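Glyoxalase/bleomycin resistance protein/dioxygenase (Catenulispora acidiphila, PDB 4N04) has no established specific function, but belongs to the vicinal oxygen chelate (glyoxalase/bleomycin resistance) superfamily and may act as a dioxygenase. Local coordinates at residues H37-V42 against I53-E58; L8-A13 against R49-V54; A74-A79 against R97-L102; A22-L27 against S107-G112. The protein carries 1 engineered substitution. One frame throughout, in Å; residues are numbered along the deposited sequence.

Contact 1 of 4, residues H37-V42 against I53-E58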
loop_
_atom_site.group_PDB
_atom_site.type_symbol
_atom_site.label_atom_id
_atom_site.label_comp_id
_atom_site.label_asym_id
_atom_site.label_seq_id
_atom_site.Cartn_x
_atom_site.Cartn_y
_atom_site.Cartn_z
ATOM N N HIS A 37 -4.057 -16.150 -8.058
ATOM C CA HIS A 37 -3.894 -16.520 -9.460
ATOM C C HIS A 37 -2.821 -15.660 -10.118
ATOM O O HIS A 37 -2.022 -15.040 -9.424
ATOM C CB HIS A 37 -5.220 -16.493 -10.227
ATOM C CG HIS A 37 -5.805 -15.128 -10.402
ATOM N ND1 HIS A 37 -5.377 -14.252 -11.377
ATOM C CD2 HIS A 37 -6.806 -14.498 -9.744
ATOM C CE1 HIS A 37 -6.079 -13.135 -11.303
ATOM N NE2 HIS A 37 -6.954 -13.258 -10.320
ATOM N N GLU A 38 -2.779 -15.624 -11.444
ATOM C CA GLU A 38 -1.662 -14.963 -12.110
ATOM C C GLU A 38 -1.689 -13.442 -12.069
ATOM O O GLU A 38 -0.636 -12.811 -12.058
ATOM C CB GLU A 38 -1.498 -15.436 -13.545
ATOM C CG GLU A 38 -0.037 -15.629 -13.888
ATOM C CD GLU A 38 0.236 -15.597 -15.371
ATOM O OE1 GLU A 38 -0.585 -15.003 -16.112
ATOM O OE2 GLU A 38 1.277 -16.160 -15.787
ATOM N N THR A 39 -2.876 -12.847 -12.065
ATOM C CA THR A 39 -2.958 -11.401 -11.922
ATOM C C THR A 39 -3.560 -10.975 -10.569
ATOM O O THR A 39 -4.372 -10.055 -10.490
ATOM C CB THR A 39 -3.673 -10.753 -13.119
ATOM O OG1 THR A 39 -4.929 -11.400 -13.334
ATOM C CG2 THR A 39 -2.820 -10.905 -14.370
ATOM N N GLU A 40 -3.112 -11.646 -9.510
ATOM C CA GLU A 40 -3.552 -11.375 -8.153
ATOM C C GLU A 40 -2.458 -11.680 -7.154
ATOM O O GLU A 40 -1.891 -12.767 -7.149
ATOM C CB GLU A 40 -4.761 -12.221 -7.803
ATOM C CG GLU A 40 -5.977 -11.407 -7.530
ATOM C CD GLU A 40 -7.020 -12.156 -6.741
ATOM O OE1 GLU A 40 -7.891 -12.800 -7.370
ATOM O OE2 GLU A 40 -6.963 -12.088 -5.492
ATOM N N ALA A 41 -2.172 -10.715 -6.294
ATOM C CA ALA A 41 -1.141 -10.878 -5.291
ATOM C C ALA A 41 -1.666 -10.394 -3.944
ATOM O O ALA A 41 -2.287 -9.332 -3.855
ATOM C CB ALA A 41 0.100 -10.106 -5.696
ATOM N N VAL A 42 -1.415 -11.185 -2.909
ATOM C CA VAL A 42 -1.853 -10.909 -1.552
ATOM C C VAL A 42 -0.644 -10.727 -0.637
ATOM O O VAL A 42 0.277 -11.540 -0.656
ATOM C CB VAL A 42 -2.670 -12.089 -1.003
ATOM C CG1 VAL A 42 -3.071 -11.853 0.441
ATOM C CG2 VAL A 42 -3.882 -12.348 -1.867
ATOM N N ILE A 53 -3.811 -6.923 -4.520
ATOM C CA ILE A 53 -4.040 -6.276 -5.802
ATOM C C ILE A 53 -4.566 -7.297 -6.808
ATOM O O ILE A 53 -4.202 -8.473 -6.778
ATOM C CB ILE A 53 -2.758 -5.625 -6.345
ATOM C CG1 ILE A 53 -1.687 -6.694 -6.591
ATOM C CG2 ILE A 53 -2.245 -4.578 -5.375
ATOM C CD1 ILE A 53 -0.381 -6.155 -7.152
ATOM N N VAL A 54 -5.435 -6.849 -7.701
ATOM C CA VAL A 54 -5.955 -7.728 -8.735
ATOM C C VAL A 54 -6.106 -6.909 -10.003
ATOM O O VAL A 54 -6.429 -5.731 -9.940
ATOM C CB VAL A 54 -7.314 -8.340 -8.327
ATOM C CG1 VAL A 54 -8.281 -7.255 -7.893
ATOM C CG2 VAL A 54 -7.902 -9.177 -9.470
ATOM N N GLU A 55 -5.846 -7.513 -11.155
ATOM C CA GLU A 55 -6.014 -6.801 -12.406
ATOM C C GLU A 55 -7.507 -6.684 -12.762
ATOM O O GLU A 55 -8.134 -7.653 -13.166
ATOM C CB GLU A 55 -5.215 -7.486 -13.513
ATOM C CG GLU A 55 -5.121 -6.683 -14.800
ATOM C CD GLU A 55 -4.091 -7.232 -15.794
ATOM O OE1 GLU A 55 -4.486 -7.527 -16.938
ATOM O OE2 GLU A 55 -2.891 -7.352 -15.448
ATOM N N ARG A 56 -8.081 -5.503 -12.545
ATOM C CA ARG A 56 -9.432 -5.189 -13.008
ATOM C C ARG A 56 -9.359 -3.750 -13.492
ATOM O O ARG A 56 -9.688 -2.819 -12.746
ATOM C CB ARG A 56 -10.484 -5.304 -11.888
ATOM C CG ARG A 56 -10.281 -6.454 -10.925
ATOM C CD ARG A 56 -11.414 -7.455 -10.964
ATOM N NE ARG A 56 -12.636 -7.021 -10.277
ATOM C CZ ARG A 56 -13.778 -6.767 -10.906
ATOM N NH1 ARG A 56 -14.857 -6.396 -10.236
ATOM N NH2 ARG A 56 -13.837 -6.889 -12.226
ATOM N N PRO A 57 -8.878 -3.557 -14.727
ATOM C CA PRO A 57 -8.562 -2.207 -15.197
ATOM C C PRO A 57 -9.749 -1.255 -15.172
ATOM O O PRO A 57 -9.536 -0.058 -15.025
ATOM C CB PRO A 57 -8.042 -2.436 -16.628
ATOM C CG PRO A 57 -8.304 -3.860 -16.934
ATOM C CD PRO A 57 -8.375 -4.588 -15.649
ATOM N N GLU A 58 -10.971 -1.765 -15.282
ATOM C CA GLU A 58 -12.129 -0.879 -15.267
ATOM C C GLU A 58 -12.342 -0.217 -13.906
ATOM O O GLU A 58 -13.096 0.743 -13.808
ATOM C CB GLU A 58 -13.413 -1.587 -15.742
ATOM C CG GLU A 58 -13.923 -2.675 -14.813
ATOM C CD GLU A 58 -13.117 -3.986 -14.914
ATOM O OE1 GLU A 58 -12.183 -4.089 -15.747
ATOM O OE2 GLU A 58 -13.431 -4.929 -14.154
#
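H37 and T39 meet V54 and E55 at the open end of a β-hairpin whose antiparallel arms, strands 40-46 and 49-55, are the inner strands of a four-stranded βαβββ sheet of the vicinal oxygen chelate fold. A type I turn from H37 to E40 leads into the first arm. The imidazole of H37 folds back so that E40 CB lies over one face, 3.5 Å above the plane and displaced toward the rim, while NE2 only just reaches V54 CG2 at 4.3 Å. At T39 the pairing starts: its carbonyl O accepts E55 N at 3.0 Å, with an N-H...O angle of 154°. The two side chains cross obliquely, T39 CB against E55 CB at 3.6 Å. E55 CG is anti to the backbone N (chi1 -170°) and the chain runs on extended, bringing OE2, which is engaged by F17 N of helix 17-28, near T39 CG2. E40 forms a non-hydrogen-bonded pair with V54. Their side chains run side by side on one face, E40 CG packing tightly against V54 CB at 3.4 Å, and E40 OE2 is hydrogen-bonded to the amine of a bound NHE molecule, probably from the crystallisation liquor. A41 faces the other way, toward the side of the sheet covered by F17, and with I53 makes the hydrogen-bonded pair: A41 N donates to I53 O at 3.1 Å and I53 N donates back to A41 O at 2.9 Å. On that same face A41 CB touches I53 CG1 at 4.0 Å.

Contact 2 of 4, residues L8-A13 against R49-V54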
loop_
_atom_site.group_PDB
_atom_site.type_symbol
_atom_site.label_atom_id
_atom_site.label_comp_id
_atom_site.label_asym_id
_atom_site.label_seq_id
_atom_site.Cartn_x
_atom_site.Cartn_y
_atom_site.Cartn_z
ATOM N N LEU A 8 -9.389 -9.452 7.355
ATOM C CA LEU A 8 -9.709 -8.344 6.490
ATOM C C LEU A 8 -8.716 -8.258 5.331
ATOM O O LEU A 8 -7.533 -7.961 5.528
ATOM C CB LEU A 8 -9.728 -7.049 7.300
ATOM C CG LEU A 8 -9.935 -5.733 6.546
ATOM C CD1 LEU A 8 -11.261 -5.742 5.823
ATOM C CD2 LEU A 8 -9.819 -4.548 7.513
ATOM N N PHE A 9 -9.218 -8.537 4.129
ATOM C CA PHE A 9 -8.491 -8.335 2.878
ATOM C C PHE A 9 -8.863 -6.996 2.232
ATOM O O PHE A 9 -9.947 -6.854 1.652
ATOM C CB PHE A 9 -8.818 -9.460 1.898
ATOM C CG PHE A 9 -8.201 -10.798 2.257
ATOM C CD1 PHE A 9 -7.032 -11.228 1.630
ATOM C CD2 PHE A 9 -8.795 -11.625 3.207
ATOM C CE1 PHE A 9 -6.462 -12.464 1.941
ATOM C CE2 PHE A 9 -8.237 -12.850 3.521
ATOM C CZ PHE A 9 -7.064 -13.271 2.889
ATOM N N ALA A 10 -7.980 -6.009 2.353
ATOM C CA ALA A 10 -8.182 -4.721 1.701
ATOM C C ALA A 10 -7.718 -4.819 0.249
ATOM O O ALA A 10 -6.539 -5.080 -0.006
ATOM C CB ALA A 10 -7.431 -3.611 2.444
ATOM N N GLY A 11 -8.640 -4.626 -0.696
ATOM C CA GLY A 11 -8.335 -4.801 -2.108
ATOM C C GLY A 11 -8.060 -3.542 -2.923
ATOM O O GLY A 11 -8.574 -2.457 -2.642
ATOM N N VAL A 12 -7.233 -3.684 -3.950
ATOM C CA VAL A 12 -6.962 -2.593 -4.865
ATOM C C VAL A 12 -7.058 -3.120 -6.284
ATOM O O VAL A 12 -6.358 -4.050 -6.653
ATOM C CB VAL A 12 -5.549 -1.985 -4.646
ATOM C CG1 VAL A 12 -5.296 -0.872 -5.653
ATOM C CG2 VAL A 12 -5.385 -1.464 -3.206
ATOM N N ALA A 13 -7.940 -2.548 -7.089
ATOM C CA ALA A 13 -7.971 -2.907 -8.496
ATOM C C ALA A 13 -6.835 -2.190 -9.226
ATOM O O ALA A 13 -6.630 -0.980 -9.038
ATOM C CB ALA A 13 -9.323 -2.544 -9.114
ATOM N N ARG A 49 -4.789 -8.923 8.799
ATOM C CA ARG A 49 -4.751 -7.678 8.039
ATOM C C ARG A 49 -3.946 -7.878 6.774
ATOM O O ARG A 49 -2.714 -7.906 6.815
ATOM C CB ARG A 49 -4.107 -6.561 8.851
ATOM C CG ARG A 49 -4.980 -5.966 9.923
ATOM C CD ARG A 49 -4.949 -6.765 11.177
ATOM N NE ARG A 49 -3.642 -6.761 11.813
ATOM C CZ ARG A 49 -3.469 -6.568 13.114
ATOM N NH1 ARG A 49 -4.518 -6.350 13.895
ATOM N NH2 ARG A 49 -2.256 -6.581 13.628
ATOM N N LEU A 50 -4.636 -8.011 5.649
ATOM C CA LEU A 50 -3.961 -8.311 4.396
ATOM C C LEU A 50 -4.339 -7.303 3.332
ATOM O O LEU A 50 -5.410 -6.704 3.383
ATOM C CB LEU A 50 -4.297 -9.725 3.917
ATOM C CG LEU A 50 -4.107 -10.848 4.942
ATOM C CD1 LEU A 50 -5.382 -11.090 5.736
ATOM C CD2 LEU A 50 -3.650 -12.128 4.271
ATOM N N LEU A 51 -3.444 -7.117 2.374
ATOM C CA LEU A 51 -3.675 -6.225 1.257
ATOM C C LEU A 51 -3.526 -7.043 -0.009
ATOM O O LEU A 51 -2.579 -7.826 -0.134
ATOM C CB LEU A 51 -2.635 -5.105 1.265
ATOM C CG LEU A 51 -2.558 -4.204 0.026
ATOM C CD1 LEU A 51 -3.786 -3.312 -0.067
ATOM C CD2 LEU A 51 -1.278 -3.365 0.039
ATOM N N TYR A 52 -4.453 -6.884 -0.949
ATOM C CA TYR A 52 -4.303 -7.548 -2.236
ATOM C C TYR A 52 -4.549 -6.654 -3.449
ATOM O O TYR A 52 -5.376 -5.743 -3.411
ATOM C CB TYR A 52 -5.152 -8.827 -2.312
ATOM C CG TYR A 52 -6.640 -8.611 -2.448
ATOM C CD1 TYR A 52 -7.257 -8.643 -3.696
ATOM C CD2 TYR A 52 -7.437 -8.393 -1.329
ATOM C CE1 TYR A 52 -8.630 -8.455 -3.826
ATOM C CE2 TYR A 52 -8.812 -8.213 -1.447
ATOM C CZ TYR A 52 -9.403 -8.240 -2.694
ATOM O OH TYR A 52 -10.766 -8.048 -2.812
ATOM N N ILE A 53 -3.811 -6.923 -4.520
ATOM C CA ILE A 53 -4.040 -6.276 -5.802
ATOM C C ILE A 53 -4.566 -7.297 -6.808
ATOM O O ILE A 53 -4.202 -8.473 -6.778
ATOM C CB ILE A 53 -2.758 -5.625 -6.345
ATOM C CG1 ILE A 53 -1.687 -6.694 -6.591
ATOM C CG2 ILE A 53 -2.245 -4.578 -5.375
ATOM C CD1 ILE A 53 -0.381 -6.155 -7.152
ATOM N N VAL A 54 -5.435 -6.849 -7.701
ATOM C CA VAL A 54 -5.955 -7.728 -8.735
ATOM C C VAL A 54 -6.106 -6.909 -10.003
ATOM O O VAL A 54 -6.429 -5.731 -9.940
ATOM C CB VAL A 54 -7.314 -8.340 -8.327
ATOM C CG1 VAL A 54 -8.281 -7.255 -7.893
ATOM C CG2 VAL A 54 -7.902 -9.177 -9.470
#
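F9 and L50 begin the side-chain packing between these parallel strands, which are joined by five regular backbone hydrogen bonds. L50, Y52 and V54 donate to the carbonyls of L8, A10 and V12, and A10 and V12 return bonds to L50 O and Y52 O; V12 N to Y52 O is 2.8 Å. CA-H...O contacts fill in between, such as I53 CA to V12 O at 3.3 Å. Two CH-π contacts follow on one face of the sheet. L50 CD1 stands over the centre of the F9 ring, 4.0 Å from its centroid, and G11 CA lies over the Y52 ring but offset toward its rim, 3.7 Å from the centroid, an approach that the lack of a CB on G11 permits. This is the first-to-fourth strand pairing of the βαβββ unit, order 1-4-3-2, in which strand 8-14 is an outer strand. Apolar contacts form the third group. Y52 CG occupies the crowded position between backbone N and carbonyl carbon (chi1 73°), and its CE2 meets F9 CB at 3.6 Å, the two side chains crossing at about a right angle. On the helix 17-28 face, L51 CD1 touches V12 CG2 at 4.0 Å; the same methyl lies close to a carbonyl oxygen, A10 O, at 3.3 Å.

Contact 3 of 4, residues A74-A79 against R97-L102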
loop_
_atom_site.group_PDB
_atom_site.type_symbol
_atom_site.label_atom_id
_atom_site.label_comp_id
_atom_site.label_asym_id
_atom_site.label_seq_id
_atom_site.Cartn_x
_atom_site.Cartn_y
_atom_site.Cartn_z
ATOM N N ALA A 74 10.155 4.556 9.238
ATOM C CA ALA A 74 10.712 3.363 8.613
ATOM C C ALA A 74 10.011 3.129 7.289
ATOM O O ALA A 74 10.660 2.905 6.264
ATOM C CB ALA A 74 10.548 2.156 9.522
ATOM N N VAL A 75 8.681 3.190 7.326
ATOM C CA VAL A 75 7.864 3.081 6.125
ATOM C C VAL A 75 8.396 4.060 5.101
ATOM O O VAL A 75 8.687 3.687 3.971
ATOM C CB VAL A 75 6.376 3.407 6.415
ATOM C CG1 VAL A 75 5.568 3.430 5.124
ATOM C CG2 VAL A 75 5.791 2.405 7.397
ATOM N N LEU A 76 8.558 5.310 5.522
ATOM C CA LEU A 76 9.040 6.358 4.635
ATOM C C LEU A 76 10.415 6.056 4.019
ATOM O O LEU A 76 10.534 5.950 2.795
ATOM C CB LEU A 76 9.048 7.701 5.361
ATOM C CG LEU A 76 7.715 8.447 5.399
ATOM C CD1 LEU A 76 7.782 9.634 6.346
ATOM C CD2 LEU A 76 7.342 8.924 4.012
ATOM N N SER A 77 11.437 5.898 4.858
ATOM C CA SER A 77 12.807 5.742 4.365
ATOM C C SER A 77 13.013 4.455 3.569
ATOM O O SER A 77 13.646 4.473 2.509
ATOM C CB SER A 77 13.829 5.838 5.507
ATOM O OG SER A 77 13.739 4.737 6.394
ATOM N N GLY A 78 12.480 3.345 4.080
ATOM C CA GLY A 78 12.546 2.070 3.384
ATOM C C GLY A 78 11.959 2.131 1.985
ATOM O O GLY A 78 12.530 1.595 1.038
ATOM N N ALA A 79 10.814 2.794 1.850
ATOM C CA ALA A 79 10.184 2.962 0.544
ATOM C C ALA A 79 11.024 3.873 -0.348
ATOM O O ALA A 79 11.053 3.701 -1.569
ATOM C CB ALA A 79 8.754 3.508 0.695
ATOM N N ARG A 97 1.674 12.557 11.603
ATOM C CA ARG A 97 1.706 12.617 10.153
ATOM C C ARG A 97 0.760 11.629 9.489
ATOM O O ARG A 97 0.488 10.549 10.009
ATOM C CB ARG A 97 3.117 12.365 9.630
ATOM C CG ARG A 97 4.121 13.432 9.980
ATOM C CD ARG A 97 5.512 12.907 9.721
ATOM N NE ARG A 97 5.886 11.918 10.723
ATOM C CZ ARG A 97 6.925 11.097 10.613
ATOM N NH1 ARG A 97 7.691 11.139 9.533
ATOM N NH2 ARG A 97 7.192 10.228 11.579
ATOM N N LYS A 98 0.258 12.030 8.330
ATOM C CA LYS A 98 -0.309 11.109 7.372
ATOM C C LYS A 98 0.494 11.309 6.095
ATOM O O LYS A 98 0.645 12.438 5.631
ATOM C CB LYS A 98 -1.785 11.424 7.130
ATOM C CG LYS A 98 -2.456 10.548 6.076
ATOM C CD LYS A 98 -3.879 11.014 5.844
ATOM C CE LYS A 98 -4.375 10.691 4.445
ATOM N NZ LYS A 98 -5.614 11.462 4.131
ATOM N N VAL A 99 1.043 10.237 5.533
ATOM C CA VAL A 99 1.671 10.379 4.224
ATOM C C VAL A 99 0.997 9.516 3.169
ATOM O O VAL A 99 0.665 8.351 3.402
ATOM C CB VAL A 99 3.227 10.226 4.247
ATOM C CG1 VAL A 99 3.770 10.150 5.694
ATOM C CG2 VAL A 99 3.678 9.068 3.404
ATOM N N THR A 100 0.782 10.108 2.005
ATOM C CA THR A 100 -0.001 9.448 0.984
ATOM C C THR A 100 0.824 9.042 -0.221
ATOM O O THR A 100 1.551 9.847 -0.791
ATOM C CB THR A 100 -1.145 10.346 0.513
ATOM O OG1 THR A 100 -1.934 10.730 1.642
ATOM C CG2 THR A 100 -2.023 9.604 -0.488
ATOM N N TYR A 101 0.683 7.787 -0.620
ATOM C CA TYR A 101 1.313 7.309 -1.837
ATOM C C TYR A 101 0.277 7.149 -2.928
ATOM O O TYR A 101 -0.873 6.794 -2.658
ATOM C CB TYR A 101 1.999 5.970 -1.582
ATOM C CG TYR A 101 3.195 6.086 -0.683
ATOM C CD1 TYR A 101 4.464 6.329 -1.209
ATOM C CD2 TYR A 101 3.066 5.979 0.697
ATOM C CE1 TYR A 101 5.577 6.449 -0.381
ATOM C CE2 TYR A 101 4.177 6.100 1.533
ATOM C CZ TYR A 101 5.425 6.332 0.985
ATOM O OH TYR A 101 6.523 6.444 1.804
ATOM N N LEU A 102 0.684 7.411 -4.162
ATOM C CA LEU A 102 -0.157 7.109 -5.305
ATOM C C LEU A 102 0.451 5.952 -6.085
ATOM O O LEU A 102 1.595 6.045 -6.524
ATOM C CB LEU A 102 -0.294 8.337 -6.198
ATOM C CG LEU A 102 -1.004 9.516 -5.544
ATOM C CD1 LEU A 102 -0.986 10.726 -6.446
ATOM C CD2 LEU A 102 -2.427 9.147 -5.147
#
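L76 of helix 72-81 is the side chain that bridges to R97, V99 and Y101 of strand 97-102; the axes of segments 74-79 and 97-102 approach to 10.9 Å at an angle of 33°. Its CB leaves the helix across, rather than straight at, the strand and makes no close contact there. CG is anti to the carbonyl carbon (chi1 -83°), and the branch beyond it splits between two ends of the strand. CD1 goes to the arginine, resting 3.5 Å from R97 NH1 and also against V99 CG1. The guanidinium is held by other means: its NH2 forms salt bridges with D73 and E113, and the leucine methyl packs beside a group that these salt bridges probably hold in place. CD2 turns to the valine and the tyrosine. It meets V99 CG2 at 3.7 Å, the two aliphatic side chains reaching toward each other tip to tip, and Y101 OH at 3.4 Å, where the tyrosine side chain lies aslant to that of the leucine. The hydroxyl also comes near the helix backbone, 3.8 Å from L76 CA, with A79 CB a turn further on at 3.9 Å. No hydrogen bond crosses between the two segments; they meet by packing, mostly of side chains. Helix 72-81 thus lies over one face of the second βαβββ sheet: L76 also touches Q89 of strand 88-91 on one side of strand 97-102, while V75 packs on F111 of strand 108-113, its neighbour on the other.

Contact 4 of 4, residues A22-L27 against S107-G112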
loop_
_atom_site.group_PDB
_atom_site.type_symbol
_atom_site.label_atom_id
_atom_site.label_comp_id
_atom_site.label_asym_id
_atom_site.label_seq_id
_atom_site.Cartn_x
_atom_site.Cartn_y
_atom_site.Cartn_z
ATOM N N ALA A 22 5.291 -4.590 -8.975
ATOM C CA ALA A 22 6.600 -4.007 -8.739
ATOM C C ALA A 22 6.494 -2.886 -7.707
ATOM O O ALA A 22 7.208 -2.875 -6.693
ATOM C CB ALA A 22 7.173 -3.478 -10.035
ATOM N N TRP A 23 5.578 -1.955 -7.967
ATOM C CA TRP A 23 5.389 -0.796 -7.108
ATOM C C TRP A 23 5.009 -1.180 -5.681
ATOM O O TRP A 23 5.628 -0.711 -4.731
ATOM C CB TRP A 23 4.355 0.149 -7.709
ATOM C CG TRP A 23 4.256 1.445 -6.982
ATOM C CD1 TRP A 23 4.994 2.569 -7.210
ATOM C CD2 TRP A 23 3.368 1.759 -5.902
ATOM N NE1 TRP A 23 4.625 3.561 -6.336
ATOM C CE2 TRP A 23 3.625 3.092 -5.526
ATOM C CE3 TRP A 23 2.383 1.041 -5.214
ATOM C CZ2 TRP A 23 2.932 3.721 -4.495
ATOM C CZ3 TRP A 23 1.697 1.673 -4.187
ATOM C CH2 TRP A 23 1.980 2.994 -3.838
ATOM N N TYR A 24 4.012 -2.037 -5.514
ATOM C CA TYR A 24 3.615 -2.431 -4.164
ATOM C C TYR A 24 4.730 -3.180 -3.432
ATOM O O TYR A 24 4.864 -3.077 -2.210
ATOM C CB TYR A 24 2.306 -3.238 -4.179
ATOM C CG TYR A 24 1.072 -2.367 -4.342
ATOM C CD1 TYR A 24 0.399 -1.862 -3.231
ATOM C CD2 TYR A 24 0.605 -2.029 -5.603
ATOM C CE1 TYR A 24 -0.720 -1.051 -3.371
ATOM C CE2 TYR A 24 -0.488 -1.233 -5.765
ATOM C CZ TYR A 24 -1.161 -0.735 -4.646
ATOM O OH TYR A 24 -2.263 0.061 -4.816
ATOM N N ARG A 25 5.529 -3.928 -4.186
ATOM C CA ARG A 25 6.686 -4.620 -3.623
ATOM C C ARG A 25 7.652 -3.600 -3.016
ATOM O O ARG A 25 8.013 -3.690 -1.834
ATOM C CB ARG A 25 7.398 -5.444 -4.696
ATOM C CG ARG A 25 7.931 -6.775 -4.192
ATOM C CD ARG A 25 9.163 -7.212 -4.976
ATOM N NE ARG A 25 8.936 -7.198 -6.417
ATOM C CZ ARG A 25 8.428 -8.222 -7.095
ATOM N NH1 ARG A 25 8.092 -9.336 -6.455
ATOM N NH2 ARG A 25 8.254 -8.135 -8.412
ATOM N N SER A 26 8.054 -2.625 -3.829
ATOM C CA SER A 26 8.903 -1.536 -3.360
ATOM C C SER A 26 8.324 -0.845 -2.127
ATOM O O SER A 26 9.013 -0.672 -1.127
ATOM C CB SER A 26 9.118 -0.514 -4.471
ATOM O OG SER A 26 9.777 -1.098 -5.586
ATOM N N LEU A 27 7.057 -0.461 -2.199
ATOM C CA LEU A 27 6.444 0.287 -1.122
ATOM C C LEU A 27 6.465 -0.511 0.176
ATOM O O LEU A 27 6.913 -0.016 1.216
ATOM C CB LEU A 27 5.002 0.690 -1.487
ATOM C CG LEU A 27 4.164 1.294 -0.358
ATOM C CD1 LEU A 27 4.629 2.714 -0.056
ATOM C CD2 LEU A 27 2.690 1.276 -0.690
ATOM N N SER A 107 -4.488 5.085 -7.348
ATOM C CA SER A 107 -5.090 4.755 -6.068
ATOM C C SER A 107 -4.231 5.320 -4.934
ATOM O O SER A 107 -3.015 5.468 -5.081
ATOM C CB SER A 107 -5.256 3.250 -5.913
ATOM O OG SER A 107 -6.352 2.789 -6.665
ATOM N N GLU A 108 -4.875 5.635 -3.812
ATOM C CA GLU A 108 -4.212 6.270 -2.674
ATOM C C GLU A 108 -3.942 5.276 -1.557
ATOM O O GLU A 108 -4.867 4.666 -1.021
ATOM C CB GLU A 108 -5.075 7.414 -2.131
ATOM C CG GLU A 108 -5.313 8.536 -3.129
ATOM C CD GLU A 108 -6.343 9.575 -2.655
ATOM O OE1 GLU A 108 -6.856 9.446 -1.524
ATOM O OE2 GLU A 108 -6.645 10.522 -3.421
ATOM N N ILE A 109 -2.672 5.107 -1.220
ATOM C CA ILE A 109 -2.297 4.298 -0.072
ATOM C C ILE A 109 -1.689 5.206 0.984
ATOM O O ILE A 109 -0.571 5.696 0.814
ATOM C CB ILE A 109 -1.244 3.216 -0.440
ATOM C CG1 ILE A 109 -1.625 2.518 -1.740
ATOM C CG2 ILE A 109 -1.091 2.214 0.687
ATOM C CD1 ILE A 109 -2.880 1.689 -1.632
ATOM N N ALA A 110 -2.415 5.428 2.072
ATOM C CA ALA A 110 -1.936 6.325 3.117
ATOM C C ALA A 110 -1.386 5.593 4.338
ATOM O O ALA A 110 -1.866 4.516 4.717
ATOM C CB ALA A 110 -3.020 7.316 3.527
ATOM N N PHE A 111 -0.365 6.198 4.937
ATOM C CA PHE A 111 0.267 5.676 6.136
ATOM C C PHE A 111 0.264 6.740 7.202
ATOM O O PHE A 111 0.786 7.838 7.005
ATOM C CB PHE A 111 1.704 5.269 5.852
ATOM C CG PHE A 111 1.833 4.095 4.938
ATOM C CD1 PHE A 111 1.951 2.816 5.450
ATOM C CD2 PHE A 111 1.849 4.269 3.565
ATOM C CE1 PHE A 111 2.078 1.730 4.611
ATOM C CE2 PHE A 111 1.978 3.187 2.715
ATOM C CZ PHE A 111 2.090 1.910 3.237
ATOM N N GLY A 112 -0.329 6.412 8.341
ATOM C CA GLY A 112 -0.371 7.326 9.460
ATOM C C GLY A 112 0.306 6.745 10.681
ATOM O O GLY A 112 0.861 5.647 10.641
#
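I109 projects from strand 108-113 into a hollow bounded by W23, Y24 and L27 of helix 17-28. The strand and helix segments run almost parallel, 4° apart, with 12.4 Å between their axes, and the two elements meet through their side chains. Each part of the isoleucine finds a different wall. CD1, its foremost bump, abuts the rim of Y24 near the ring plane, 3.6 Å from OH and 3.9 Å from CE1. CG1 slips past the tryptophan, touching the edge of the indole at CH2 (4.2 Å), and CG2 meets L27 CD2 at 4.1 Å. The two aromatic walls brace each other: W23 CE3 lies 3.5 Å above the Y24 ring, over its centre, and D103 holds the tyrosine hydroxyl by a hydrogen bond. A second interlock follows further along the strand. L27, with CG anti to the backbone N (chi1 171°), extends tip to tip toward F111; its forked methyls receive the end of the ring, CD1 3.9 Å from CE2 and CD2 in the ring plane at the edge. Helix 17-28 belongs to the first βαβββ module and strand 108-113 to the second, and this buried packing of one module's helix on the other's sheet, close to the centre of the chain, ties together the paired modules that define the vicinal oxygen chelate fold.

The four contacts sample the two βαβββ modules and the seam between them. Contacts 1 and 2, centres about 10 Å apart, share I53 and V54 and build the first sheet from strand 49-55 outward in both directions. Contacts 3 and 4, about 8 Å apart between centres, meet through the neighbouring strands 97-102 and 108-113, where V99 N approaches F111 O at 2.8 Å. Y24 connects the halves: besides its part in contact 4, its OH touches V12 CG1 at 3.3 Å and its CE2 touches I53 CG2. Contacts 1 and 3 lie about 23 Å apart, centre to centre, on opposite sides of the chain's centre. Bound NHE, about 3 Å from the side chains of E40 and V54, may mark a pocket beside contacts 1 and 2.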